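Local coordinates for protein L-ribulose 3-epimerase (Mesorhizobium loti, PDB 3VYL) that epimerizes ketoses at C3, acting efficiently on L-ribulose, which it probably interconverts with L-xylulose, and less well on D-psicose and D-tagatose, probably using bound manganese, at residues L179-M184 with I220-I225; I202-I207 with D237-S242. All coordinates share one frame; numbering follows the deposited sequence.

Contact 1 (L179-M184 with I220-I225); sequences LDTFHM and IDFAAI. With MN (manganese (II) ion), chain I.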
loop_
_atom_site.group_PDB
_atom_site.type_symbol
_atom_site.label_atom_id
_atom_site.label_comp_id
_atom_site.label_asym_id
_atom_site.label_seq_id
_atom_site.Cartn_x
_atom_site.Cartn_y
_atom_site.Cartn_z
ATOM N N LEU A 179 -4.262 18.778 11.823
ATOM C CA LEU A 179 -4.612 17.691 10.915
ATOM C C LEU A 179 -4.953 16.393 11.675
ATOM O O LEU A 179 -4.365 16.092 12.730
ATOM C CB LEU A 179 -3.462 17.460 9.933
ATOM C CG LEU A 179 -3.055 18.627 9.027
ATOM C CD1 LEU A 179 -1.949 18.180 8.090
ATOM C CD2 LEU A 179 -4.219 19.186 8.221
ATOM N N ASP A 180 -5.897 15.625 11.137
ATOM C CA ASP A 180 -6.338 14.395 11.790
ATOM C C ASP A 180 -6.437 13.264 10.754
ATOM O O ASP A 180 -7.258 13.314 9.838
ATOM C CB ASP A 180 -7.675 14.658 12.500
ATOM C CG ASP A 180 -8.221 13.441 13.232
ATOM O OD1 ASP A 180 -8.110 12.317 12.704
ATOM O OD2 ASP A 180 -8.807 13.618 14.329
ATOM N N THR A 181 -5.599 12.243 10.913
ATOM C CA THR A 181 -5.503 11.168 9.939
ATOM C C THR A 181 -6.857 10.526 9.594
ATOM O O THR A 181 -7.145 10.264 8.422
ATOM C CB THR A 181 -4.500 10.107 10.389
ATOM O OG1 THR A 181 -4.954 9.518 11.608
ATOM C CG2 THR A 181 -3.122 10.726 10.614
ATOM N N PHE A 182 -7.700 10.317 10.604
ATOM C CA PHE A 182 -9.070 9.839 10.398
ATOM C C PHE A 182 -9.869 10.731 9.425
ATOM O O PHE A 182 -10.545 10.234 8.533
ATOM C CB PHE A 182 -9.801 9.689 11.740
ATOM C CG PHE A 182 -11.296 9.552 11.599
ATOM C CD1 PHE A 182 -11.863 8.331 11.258
ATOM C CD2 PHE A 182 -12.133 10.658 11.772
ATOM C CE1 PHE A 182 -13.225 8.210 11.109
ATOM C CE2 PHE A 182 -13.495 10.535 11.623
ATOM C CZ PHE A 182 -14.041 9.310 11.293
ATOM N N HIS A 183 -9.779 12.045 9.594
ATOM C CA HIS A 183 -10.461 12.971 8.694
ATOM C C HIS A 183 -9.799 13.085 7.340
ATOM O O HIS A 183 -10.475 13.194 6.304
ATOM C CB HIS A 183 -10.586 14.331 9.349
ATOM C CG HIS A 183 -11.419 14.315 10.600
ATOM N ND1 HIS A 183 -12.747 14.110 10.580
ATOM C CD2 HIS A 183 -11.069 14.474 11.932
ATOM C CE1 HIS A 183 -13.224 14.133 11.839
ATOM N NE2 HIS A 183 -12.194 14.353 12.664
ATOM N N MET A 184 -8.466 13.043 7.346
ATOM C CA MET A 184 -7.664 13.180 6.136
ATOM C C MET A 184 -7.924 12.046 5.162
ATOM O O MET A 184 -8.044 12.272 3.954
ATOM C CB MET A 184 -6.168 13.251 6.474
ATOM C CG MET A 184 -5.715 14.613 6.986
ATOM S SD MET A 184 -3.920 14.827 7.014
ATOM C CE MET A 184 -3.488 13.813 8.422
ATOM N N ILE A 220 -5.920 2.950 6.952
ATOM C CA ILE A 220 -4.986 4.065 6.797
ATOM C C ILE A 220 -3.563 3.548 6.617
ATOM O O ILE A 220 -3.151 2.583 7.269
ATOM C CB ILE A 220 -5.076 5.100 7.948
ATOM C CG1 ILE A 220 -6.406 5.870 7.862
ATOM C CG2 ILE A 220 -3.894 6.062 7.914
ATOM C CD1 ILE A 220 -6.632 6.888 8.959
ATOM N N ASP A 221 -2.847 4.184 5.694
ATOM C CA ASP A 221 -1.456 3.901 5.432
ATOM C C ASP A 221 -0.634 4.764 6.348
ATOM O O ASP A 221 -0.302 5.904 5.989
ATOM C CB ASP A 221 -1.130 4.286 3.995
ATOM C CG ASP A 221 0.220 3.774 3.529
ATOM O OD1 ASP A 221 1.084 3.388 4.363
ATOM O OD2 ASP A 221 0.409 3.758 2.294
ATOM N N PHE A 222 -0.288 4.238 7.520
ATOM C CA PHE A 222 0.444 5.042 8.521
ATOM C C PHE A 222 1.922 5.236 8.205
ATOM O O PHE A 222 2.487 6.266 8.547
ATOM C CB PHE A 222 0.242 4.506 9.939
ATOM C CG PHE A 222 -1.101 4.846 10.510
ATOM C CD1 PHE A 222 -2.091 3.879 10.619
ATOM C CD2 PHE A 222 -1.392 6.149 10.902
ATOM C CE1 PHE A 222 -3.339 4.205 11.124
ATOM C CE2 PHE A 222 -2.633 6.474 11.413
ATOM C CZ PHE A 222 -3.609 5.500 11.523
ATOM N N ALA A 223 2.542 4.264 7.539
ATOM C CA ALA A 223 3.940 4.416 7.145
ATOM C C ALA A 223 4.054 5.617 6.231
ATOM O O ALA A 223 4.942 6.447 6.413
ATOM C CB ALA A 223 4.483 3.159 6.490
ATOM N N ALA A 224 3.125 5.752 5.290
ATOM C CA ALA A 224 3.133 6.904 4.391
ATOM C C ALA A 224 2.999 8.217 5.162
ATOM O O ALA A 224 3.540 9.238 4.749
ATOM C CB ALA A 224 2.037 6.777 3.353
ATOM N N ILE A 225 2.283 8.173 6.285
ATOM C CA ILE A 225 2.026 9.353 7.111
ATOM C C ILE A 225 3.252 9.713 7.952
ATOM O O ILE A 225 3.623 10.883 8.058
ATOM C CB ILE A 225 0.775 9.151 8.001
ATOM C CG1 ILE A 225 -0.485 9.105 7.127
ATOM C CG2 ILE A 225 0.645 10.256 9.036
ATOM C CD1 ILE A 225 -1.766 8.780 7.871
HETATM MN MN MN I . -9.294 14.914 15.850
HETATM O O HOH W 1 -11.622 15.049 16.269
#
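The F222 ring meets T181 at its edge, where CE2 lies 3.8 Å from T181 OG1, near the ring plane. I220 CG2, from the same segment, sits over the centre of one face, 3.5 Å above the plane. F276 also meets this ring, with the two planes nearly perpendicular. On the other segment, F182 CD2 lies over the centre of one face of the H183 ring, and D180 CB and a water are at that ring's edge.

T181 carries most of the contact. Its OG1 stands between the backbone N and the carbonyl carbon (chi1 63°), and hydrogen-bonds to G208 O. CG2 is thereby turned to I225, with 3.6 Å between T181 CG2 and I225 CD1. The extended I220 side chain crosses T181 at about a right angle and ends with CD1 3.5 Å from T181 O. An alanine at T181 would probably leave G208 O without this hydroxyl partner and open a gap beside I225 CD1.

D180 ends strand 175-180 and caps helix 181-187: F182 N gives a weak bond to D180 OD1. The other oxygen, D180 OD2, binds manganese at 2.1 Å. The segments thus join the C-terminal end of one TIM-barrel strand, where the metal site lies, to the start of the outer helix 222-231.

Contact 2 (I202-I207 with D237-S242); sequences IGYVHI and DLSFES. With MN (manganese (II) ion), chain I.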
loop_
_atom_site.group_PDB
_atom_site.type_symbol
_atom_site.label_atom_id
_atom_site.label_comp_id
_atom_site.label_asym_id
_atom_site.label_seq_id
_atom_site.Cartn_x
_atom_site.Cartn_y
_atom_site.Cartn_z
ATOM N N ILE A 202 1.627 23.312 10.059
ATOM C CA ILE A 202 1.013 22.298 10.900
ATOM C C ILE A 202 1.370 22.510 12.365
ATOM O O ILE A 202 2.531 22.377 12.752
ATOM C CB ILE A 202 1.416 20.861 10.497
ATOM C CG1 ILE A 202 1.210 20.626 9.000
ATOM C CG2 ILE A 202 0.604 19.854 11.302
ATOM C CD1 ILE A 202 1.869 19.364 8.475
ATOM N N GLY A 203 0.355 22.790 13.175
ATOM C CA GLY A 203 0.540 23.009 14.604
ATOM C C GLY A 203 0.272 21.814 15.495
ATOM O O GLY A 203 0.771 21.748 16.623
ATOM N N TYR A 204 -0.512 20.858 15.006
ATOM C CA TYR A 204 -0.889 19.709 15.831
ATOM C C TYR A 204 -1.412 18.563 14.960
ATOM O O TYR A 204 -1.979 18.798 13.882
ATOM C CB TYR A 204 -1.943 20.163 16.851
ATOM C CG TYR A 204 -2.181 19.269 18.048
ATOM C CD1 TYR A 204 -3.481 18.940 18.428
ATOM C CD2 TYR A 204 -1.119 18.776 18.818
ATOM C CE1 TYR A 204 -3.729 18.139 19.530
ATOM C CE2 TYR A 204 -1.356 17.966 19.917
ATOM C CZ TYR A 204 -2.667 17.654 20.272
ATOM O OH TYR A 204 -2.933 16.842 21.360
ATOM N N VAL A 205 -1.222 17.326 15.416
ATOM C CA VAL A 205 -1.688 16.158 14.657
ATOM C C VAL A 205 -2.446 15.151 15.523
ATOM O O VAL A 205 -2.000 14.808 16.624
ATOM C CB VAL A 205 -0.517 15.442 13.927
ATOM C CG1 VAL A 205 -0.940 14.062 13.434
ATOM C CG2 VAL A 205 -0.001 16.294 12.773
ATOM N N HIS A 206 -3.585 14.675 15.020
ATOM C CA HIS A 206 -4.254 13.525 15.627
ATOM C C HIS A 206 -3.974 12.273 14.859
ATOM O O HIS A 206 -4.230 12.196 13.660
ATOM C CB HIS A 206 -5.759 13.728 15.688
ATOM C CG HIS A 206 -6.236 14.512 16.887
ATOM N ND1 HIS A 206 -7.394 15.207 16.877
ATOM C CD2 HIS A 206 -5.675 14.696 18.150
ATOM C CE1 HIS A 206 -7.566 15.806 18.073
ATOM N NE2 HIS A 206 -6.510 15.497 18.848
ATOM N N ILE A 207 -3.446 11.274 15.547
ATOM C CA ILE A 207 -3.321 9.940 14.999
ATOM C C ILE A 207 -4.575 9.141 15.365
ATOM O O ILE A 207 -4.874 8.941 16.537
ATOM C CB ILE A 207 -2.043 9.251 15.523
ATOM C CG1 ILE A 207 -0.803 10.030 15.069
ATOM C CG2 ILE A 207 -1.953 7.798 15.068
ATOM C CD1 ILE A 207 -0.683 10.262 13.574
ATOM N N ASP A 237 3.852 18.415 18.580
ATOM C CA ASP A 237 3.068 17.380 19.255
ATOM C C ASP A 237 2.102 16.642 18.319
ATOM O O ASP A 237 1.607 17.198 17.328
ATOM C CB ASP A 237 2.269 17.976 20.422
ATOM C CG ASP A 237 3.142 18.687 21.445
ATOM O OD1 ASP A 237 4.264 18.215 21.746
ATOM O OD2 ASP A 237 2.676 19.720 21.969
ATOM N N LEU A 238 1.842 15.383 18.654
ATOM C CA LEU A 238 0.770 14.636 18.019
ATOM C C LEU A 238 0.139 13.688 19.022
ATOM O O LEU A 238 0.822 13.189 19.924
ATOM C CB LEU A 238 1.261 13.887 16.776
ATOM C CG LEU A 238 2.439 12.923 16.856
ATOM C CD1 LEU A 238 1.991 11.552 17.337
ATOM C CD2 LEU A 238 3.049 12.818 15.469
ATOM N N SER A 239 -1.155 13.433 18.866
ATOM C CA SER A 239 -1.854 12.614 19.848
ATOM C C SER A 239 -2.724 11.538 19.262
ATOM O O SER A 239 -3.311 11.713 18.199
ATOM C CB SER A 239 -2.689 13.486 20.769
ATOM O OG SER A 239 -1.815 14.168 21.629
ATOM N N PHE A 240 -2.805 10.435 19.994
ATOM C CA PHE A 240 -3.669 9.320 19.665
ATOM C C PHE A 240 -5.114 9.639 20.025
ATOM O O PHE A 240 -5.377 10.225 21.070
ATOM C CB PHE A 240 -3.190 8.083 20.416
ATOM C CG PHE A 240 -4.103 6.900 20.293
ATOM C CD1 PHE A 240 -4.502 6.426 19.036
ATOM C CD2 PHE A 240 -4.543 6.238 21.430
ATOM C CE1 PHE A 240 -5.323 5.321 18.923
ATOM C CE2 PHE A 240 -5.372 5.137 21.319
ATOM C CZ PHE A 240 -5.758 4.675 20.064
ATOM N N GLU A 241 -6.043 9.234 19.164
ATOM C CA GLU A 241 -7.469 9.561 19.303
ATOM C C GLU A 241 -8.308 8.316 18.949
ATOM O O GLU A 241 -8.131 7.712 17.893
ATOM C CB GLU A 241 -7.815 10.741 18.379
ATOM C CG GLU A 241 -9.065 11.539 18.726
ATOM C CD GLU A 241 -9.410 12.618 17.693
ATOM O OE1 GLU A 241 -10.371 13.378 17.923
ATOM O OE2 GLU A 241 -8.752 12.735 16.646
ATOM N N SER A 242 -9.089 7.827 19.894
ATOM C CA SER A 242 -10.016 6.728 19.686
ATOM C C SER A 242 -11.120 6.824 20.715
ATOM O O SER A 242 -10.851 7.045 21.852
ATOM C CB SER A 242 -9.273 5.423 19.832
ATOM O OG SER A 242 -10.047 4.325 19.502
HETATM MN MN MN I . -9.294 14.914 15.850
HETATM O O HOH W 1 -11.622 15.049 16.269
#
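H206 and E241 bind the same manganese ion, H206 through ND1 at 2.2 Å and E241 through OE2 at 2.4 Å. They stand at the C-terminal ends of two neighbouring parallel strands of the TIM barrel, the strands of a beta-alpha-beta unit whose helix is 222-231. D180 and E147 complete the protein ligands. E241 CD lies over one face of the imidazole, offset toward its rim, with ring and carboxylate planes 49° apart. The glutamate reaches the ion with an extended chain, CG anti to the backbone N (chi1 -159°). A water on the metal also donates to E241 OE1, which would help fix the turn of the carboxylate. H206 NE2 is held by E36, a second-shell residue that probably steadies the ring.

Y204 lies on the same side of the sheet as H206. S239 OG donates to Y204 OH at 2.9 Å, and Y204 OH also bonds to E36. One acidic side chain therefore ties the tyrosine to the metal-bound histidine. D237 CB meets the edge of the Y204 ring, in its plane.

Between the backbones, S239 N donates to V205 O, I207 N to S239 O, and E241 N to I207 O. A weak bond from V205 N to D237 O comes before them. The strand axes differ by 22° in direction.

V205, I207, L238 and F240 point to the other face of the sheet. There helix 266-292 packs on I207, L238 and F240. V205 and L238 lie side by side, with 3.7 Å between their CB atoms. Further along, I207 CG1 rests 3.9 Å from L238 CD1.

In the fold
The centres of the two contacts are about 10 Å apart in one eight-stranded parallel barrel. Their segments alternate along the chain: 179-184, 202-207, 220-225, 237-242. Strands 175-180, 202-207 and 238-240 are consecutive neighbours in the sheet. Contact 2 joins the last two of these strands, and helix 222-231, which contact 1 reaches, connects them. L179 O probably accepts a hydrogen bond from H206 N, directly linking the contacts. Contact 2 lies near the centre of the chain, and contact 1 extends outward to the helical layer. Both supply ligands to the same manganese ion and share its water, so the metal site is built from several adjacent strand ends.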